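Local structure of putative flavoprotein decarboxylase (Streptomyces olivoviridis, 6JLS) at residues 63-66 and 71-74; 112-115 and 119-122. The protein binds flavin mononucleotide and acts as an FMN-dependent cysteine decarboxylase in thioviridamide biosynthesis. One frame throughout, in Å; residues are numbered along the deposited sequence.

Interactions 1 and 2 follow one another along the chain, their centres about 19 Å apart and their nearest atoms about 5 Å apart, so the two do not touch. Interaction 1 lies at one edge of the parallel sheet, where strand 72-73 is outermost within this chain. Interaction 2 lies beside strand 95-101, further into the sheet, and directly meets an FMN held largely by a neighbouring subunit. His86 packs on Leu73, which takes no part in interaction 1, and its NE2 is hydrogen-bonded to Gln120 OE1. Interaction 1 keeps more distance from the cofactors, although the side chain of Arg65 is about 7 Å from a bound FMN other than the one met by interaction 2.

Interaction 1: residues 63-66 and 71-74; sequences SLRP and SVLT
Arg65 and Val72 mark the closest backbone approach, their CA atoms 6.6 Å apart, where a 3-10 turn following helix 61-64 passes the edge strand 72-73. Contact across this gap is by side chains, and Val72 is central to it: CG1 meets Leu64, while CG2 lies between Leu64 and Arg65. CG1, placed opposite the backbone N (chi1 178°), points at Leu64, whose CD1 is 4.2 Å away. CG2, beside the backbone N, lies 3.8 Å from Arg65 CG and 4.2 Å from Leu64 CB. The Leu64 and Val72 side chains run at about a right angle to each other, and both also touch Leu51 of strand 46-51, which draws the pair into one buried apolar cluster. Arg65 contributes chiefly its aliphatic part. Extended from CG to NE, it passes obliquely across the valine and takes the guanidinium on towards the strand backbone, with NH2 4.1 Å from Val72 O, too far to count as a bond. NH1 makes a weak hydrogen bond to Asn62 OD1, and the side chain also packs on Ser80 of a neighbouring subunit. Leu73 points the opposite way from Val72, to helix 85-91, while its backbone bonds with Val49 and Leu51 hold the strand to 46-51. Strand 46-51, helix 61-64 and strand 72-73 thus form a beta-alpha-beta crossover at the sheet edge of this Rossmann-like flavoprotein fold.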
loop_
_atom_site.group_PDB
_atom_site.type_symbol
_atom_site.label_atom_id
_atom_site.label_comp_id
_atom_site.label_asym_id
_atom_site.label_seq_id
_atom_site.Cartn_x
_atom_site.Cartn_y
_atom_site.Cartn_z
ATOM N N SER A 63 8.053 -18.076 16.696
ATOM C CA SER A 63 8.770 -18.509 17.887
ATOM C C SER A 63 8.077 -19.666 18.604
ATOM O O SER A 63 8.740 -20.390 19.361
ATOM C CB SER A 63 8.936 -17.334 18.845
ATOM O OG SER A 63 7.745 -17.070 19.566
ATOM N N LEU A 64 6.768 -19.855 18.387
ATOM C CA LEU A 64 5.972 -20.916 19.004
ATOM C C LEU A 64 5.892 -22.178 18.156
ATOM O O LEU A 64 5.931 -23.288 18.700
ATOM C CB LEU A 64 4.544 -20.424 19.286
ATOM C CG LEU A 64 4.456 -19.330 20.354
ATOM C CD1 LEU A 64 3.199 -18.495 20.159
ATOM C CD2 LEU A 64 4.516 -19.929 21.757
ATOM N N ARG A 65 5.787 -22.027 16.835
ATOM C CA ARG A 65 5.529 -23.177 15.978
ATOM C C ARG A 65 6.503 -24.332 16.184
ATOM O O ARG A 65 6.037 -25.487 16.178
ATOM C CB ARG A 65 5.495 -22.722 14.513
ATOM C CG ARG A 65 4.079 -22.474 14.025
ATOM C CD ARG A 65 4.023 -21.485 12.884
ATOM N NE ARG A 65 2.659 -21.024 12.637
ATOM C CZ ARG A 65 2.362 -19.926 11.950
ATOM N NH1 ARG A 65 3.336 -19.175 11.447
ATOM N NH2 ARG A 65 1.095 -19.574 11.774
ATOM N N PRO A 66 7.816 -24.123 16.386
ATOM C CA PRO A 66 8.716 -25.280 16.526
ATOM C C PRO A 66 8.421 -26.139 17.737
ATOM O O PRO A 66 8.860 -27.295 17.771
ATOM C CB PRO A 66 10.113 -24.642 16.622
ATOM C CG PRO A 66 9.968 -23.290 16.023
ATOM C CD PRO A 66 8.579 -22.857 16.369
ATOM N N SER A 71 -2.017 -26.427 16.505
ATOM C CA SER A 71 -2.133 -25.168 15.788
ATOM C C SER A 71 -1.631 -24.010 16.639
ATOM O O SER A 71 -1.722 -24.033 17.868
ATOM C CB SER A 71 -3.582 -24.897 15.392
ATOM O OG SER A 71 -4.117 -25.962 14.631
ATOM N N VAL A 72 -1.115 -22.990 15.967
ATOM C CA VAL A 72 -0.824 -21.698 16.576
ATOM C C VAL A 72 -1.785 -20.721 15.929
ATOM O O VAL A 72 -1.684 -20.454 14.725
ATOM C CB VAL A 72 0.632 -21.258 16.361
ATOM C CG1 VAL A 72 0.858 -19.888 16.975
ATOM C CG2 VAL A 72 1.619 -22.277 16.935
ATOM N N LEU A 73 -2.724 -20.203 16.713
ATOM C CA LEU A 73 -3.874 -19.480 16.190
ATOM C C LEU A 73 -3.790 -18.017 16.573
ATOM O O LEU A 73 -3.567 -17.678 17.743
ATOM C CB LEU A 73 -5.188 -20.061 16.715
ATOM C CG LEU A 73 -5.452 -21.546 16.484
ATOM C CD1 LEU A 73 -4.952 -22.350 17.669
ATOM C CD2 LEU A 73 -6.925 -21.805 16.256
ATOM N N THR A 74 -3.974 -17.159 15.586
ATOM C CA THR A 74 -4.251 -15.758 15.823
ATOM C C THR A 74 -5.570 -15.401 15.158
ATOM O O THR A 74 -6.137 -16.173 14.378
ATOM C CB THR A 74 -3.133 -14.882 15.278
ATOM O OG1 THR A 74 -3.121 -15.016 13.858
ATOM C CG2 THR A 74 -1.799 -15.343 15.846
#

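Interaction 2: residues 112-115 and 119-122; sequences GICD and TQIV. With FMN (flavin mononucleotide), chain B.
Cys114 and Thr119 make the tightest packing here: Thr119 OG1 lies 3.1 Å from Cys114 CA and 3.6 Å from its CB. With chi1 at 50°, the hydroxyl is tucked between the threonine's own backbone N and carbonyl carbon, facing the loop. Next to them Gln120 meets Cys114 chiefly through its CG, 3.5 Å from the Cys114 carbonyl O and 3.8 Å from CB. Among the polar groups, Asp115 N comes within 3.3 Å of Thr119 OG1 at too poor an angle for a bond; the hydroxyl is instead hydrogen-bonded to Asn116 OD1. Asp115 OD1 forms a salt bridge with Lys108. One hydrogen bond ties the cofactor to the loop backbone, FMN O3' donating to Cys114 O over 2.6 Å. The Gln120 amide packs against the ribityl chain, NE2 3.2 Å from FMN C3' and OE1 3.3 Å from FMN C1', while OE1 bonds to His86. Thr52, Thr102 and Thr105 of a neighbouring subunit hold the same FMN, so the pocket is shared between chains. Gly112, with positive phi, closes helix 103-110 in a Schellman motif; the loop then leads into helix 117-124, whose Thr119 and Val122 lean on Leu109, with Val122 also on strand 95-101.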
loop_
_atom_site.group_PDB
_atom_site.type_symbol
_atom_site.label_atom_id
_atom_site.label_comp_id
_atom_site.label_asym_id
_atom_site.label_seq_id
_atom_site.Cartn_x
_atom_site.Cartn_y
_atom_site.Cartn_z
ATOM N N GLY A 112 -18.373 -11.843 29.596
ATOM C CA GLY A 112 -18.885 -12.542 28.427
ATOM C C GLY A 112 -18.673 -11.847 27.093
ATOM O O GLY A 112 -19.485 -12.044 26.181
ATOM N N ILE A 113 -17.610 -11.055 26.944
ATOM C CA ILE A 113 -17.341 -10.342 25.690
ATOM C C ILE A 113 -16.181 -11.035 24.979
ATOM O O ILE A 113 -15.020 -10.632 25.098
ATOM C CB ILE A 113 -17.066 -8.858 25.932
ATOM C CG1 ILE A 113 -18.225 -8.225 26.711
ATOM C CG2 ILE A 113 -16.806 -8.118 24.611
ATOM C CD1 ILE A 113 -17.902 -6.859 27.259
ATOM N N CYS A 114 -16.497 -12.066 24.188
ATOM C CA CYS A 114 -15.472 -12.812 23.448
ATOM C C CYS A 114 -15.284 -12.209 22.057
ATOM O O CYS A 114 -15.803 -12.707 21.064
ATOM C CB CYS A 114 -15.840 -14.283 23.364
ATOM S SG CYS A 114 -17.572 -14.511 22.917
ATOM N N ASP A 115 -14.492 -11.142 21.982
ATOM C CA ASP A 115 -14.289 -10.443 20.722
ATOM C C ASP A 115 -13.009 -10.856 19.986
ATOM O O ASP A 115 -12.714 -10.292 18.929
ATOM C CB ASP A 115 -14.290 -8.930 20.960
ATOM C CG ASP A 115 -13.086 -8.458 21.756
ATOM O OD1 ASP A 115 -12.325 -9.303 22.275
ATOM O OD2 ASP A 115 -12.894 -7.230 21.860
ATOM N N THR A 119 -10.547 -15.286 23.694
ATOM C CA THR A 119 -11.737 -15.264 24.542
ATOM C C THR A 119 -12.822 -16.196 24.020
ATOM O O THR A 119 -13.583 -16.757 24.818
ATOM C CB THR A 119 -12.289 -13.843 24.672
ATOM O OG1 THR A 119 -12.422 -13.255 23.365
ATOM C CG2 THR A 119 -11.359 -12.985 25.533
ATOM N N GLN A 120 -12.914 -16.379 22.695
ATOM C CA GLN A 120 -13.886 -17.329 22.155
ATOM C C GLN A 120 -13.529 -18.763 22.529
ATOM O O GLN A 120 -14.418 -19.578 22.810
ATOM C CB GLN A 120 -13.980 -17.190 20.641
ATOM C CG GLN A 120 -14.720 -15.962 20.179
ATOM C CD GLN A 120 -14.472 -15.708 18.717
ATOM O OE1 GLN A 120 -14.592 -16.613 17.899
ATOM N NE2 GLN A 120 -14.072 -14.484 18.381
ATOM N N ILE A 121 -12.231 -19.094 22.534
ATOM C CA ILE A 121 -11.820 -20.438 22.926
ATOM C C ILE A 121 -12.207 -20.716 24.375
ATOM O O ILE A 121 -12.739 -21.783 24.694
ATOM C CB ILE A 121 -10.315 -20.629 22.689
ATOM C CG1 ILE A 121 -10.038 -20.910 21.200
ATOM C CG2 ILE A 121 -9.781 -21.779 23.541
ATOM C CD1 ILE A 121 -8.564 -20.705 20.796
ATOM N N VAL A 122 -11.951 -19.767 25.273
ATOM C CA VAL A 122 -12.260 -19.987 26.684
ATOM C C VAL A 122 -13.762 -20.138 26.873
ATOM O O VAL A 122 -14.229 -21.082 27.519
ATOM C CB VAL A 122 -11.693 -18.846 27.554
ATOM C CG1 VAL A 122 -12.197 -18.969 29.021
ATOM C CG2 VAL A 122 -10.175 -18.854 27.509
HETATM N N1 FMN B . -20.266 -15.777 18.092
HETATM C C2 FMN B . -21.552 -15.832 18.583
HETATM O O2 FMN B . -21.823 -15.250 19.630
HETATM N N3 FMN B . -22.523 -16.544 17.910
HETATM C C4 FMN B . -22.219 -17.204 16.737
HETATM O O4 FMN B . -23.083 -17.840 16.129
HETATM C C4A FMN B . -20.923 -17.147 16.240
HETATM N N5 FMN B . -20.607 -17.802 15.066
HETATM C C5A FMN B . -19.323 -17.756 14.566
HETATM C C6 FMN B . -19.036 -18.430 13.387
HETATM C C7 FMN B . -17.744 -18.392 12.862
HETATM C C7M FMN B . -17.458 -19.133 11.580
HETATM C C8 FMN B . -16.734 -17.671 13.529
HETATM C C8M FMN B . -15.338 -17.623 12.966
HETATM C C9 FMN B . -17.032 -16.996 14.720
HETATM C C9A FMN B . -18.330 -17.039 15.240
HETATM N N10 FMN B . -18.649 -16.380 16.420
HETATM C C10 FMN B . -19.941 -16.430 16.919
HETATM C "C1'" FMN B . -17.604 -15.587 17.149
HETATM C "C2'" FMN B . -17.811 -14.098 16.827
HETATM O "O2'" FMN B . -17.643 -13.816 15.448
HETATM C "C3'" FMN B . -16.876 -13.212 17.640
HETATM O "O3'" FMN B . -17.270 -13.275 18.990
HETATM C "C4'" FMN B . -16.940 -11.780 17.112
HETATM O "O4'" FMN B . -15.954 -10.929 17.672
HETATM C "C5'" FMN B . -18.318 -11.176 17.341
HETATM O "O5'" FMN B . -18.215 -9.836 16.922
HETATM P P FMN B . -19.481 -8.859 16.926
HETATM O O1P FMN B . -20.437 -9.285 18.025
HETATM O O2P FMN B . -19.009 -7.449 17.206
HETATM O O3P FMN B . -20.195 -8.950 15.601
#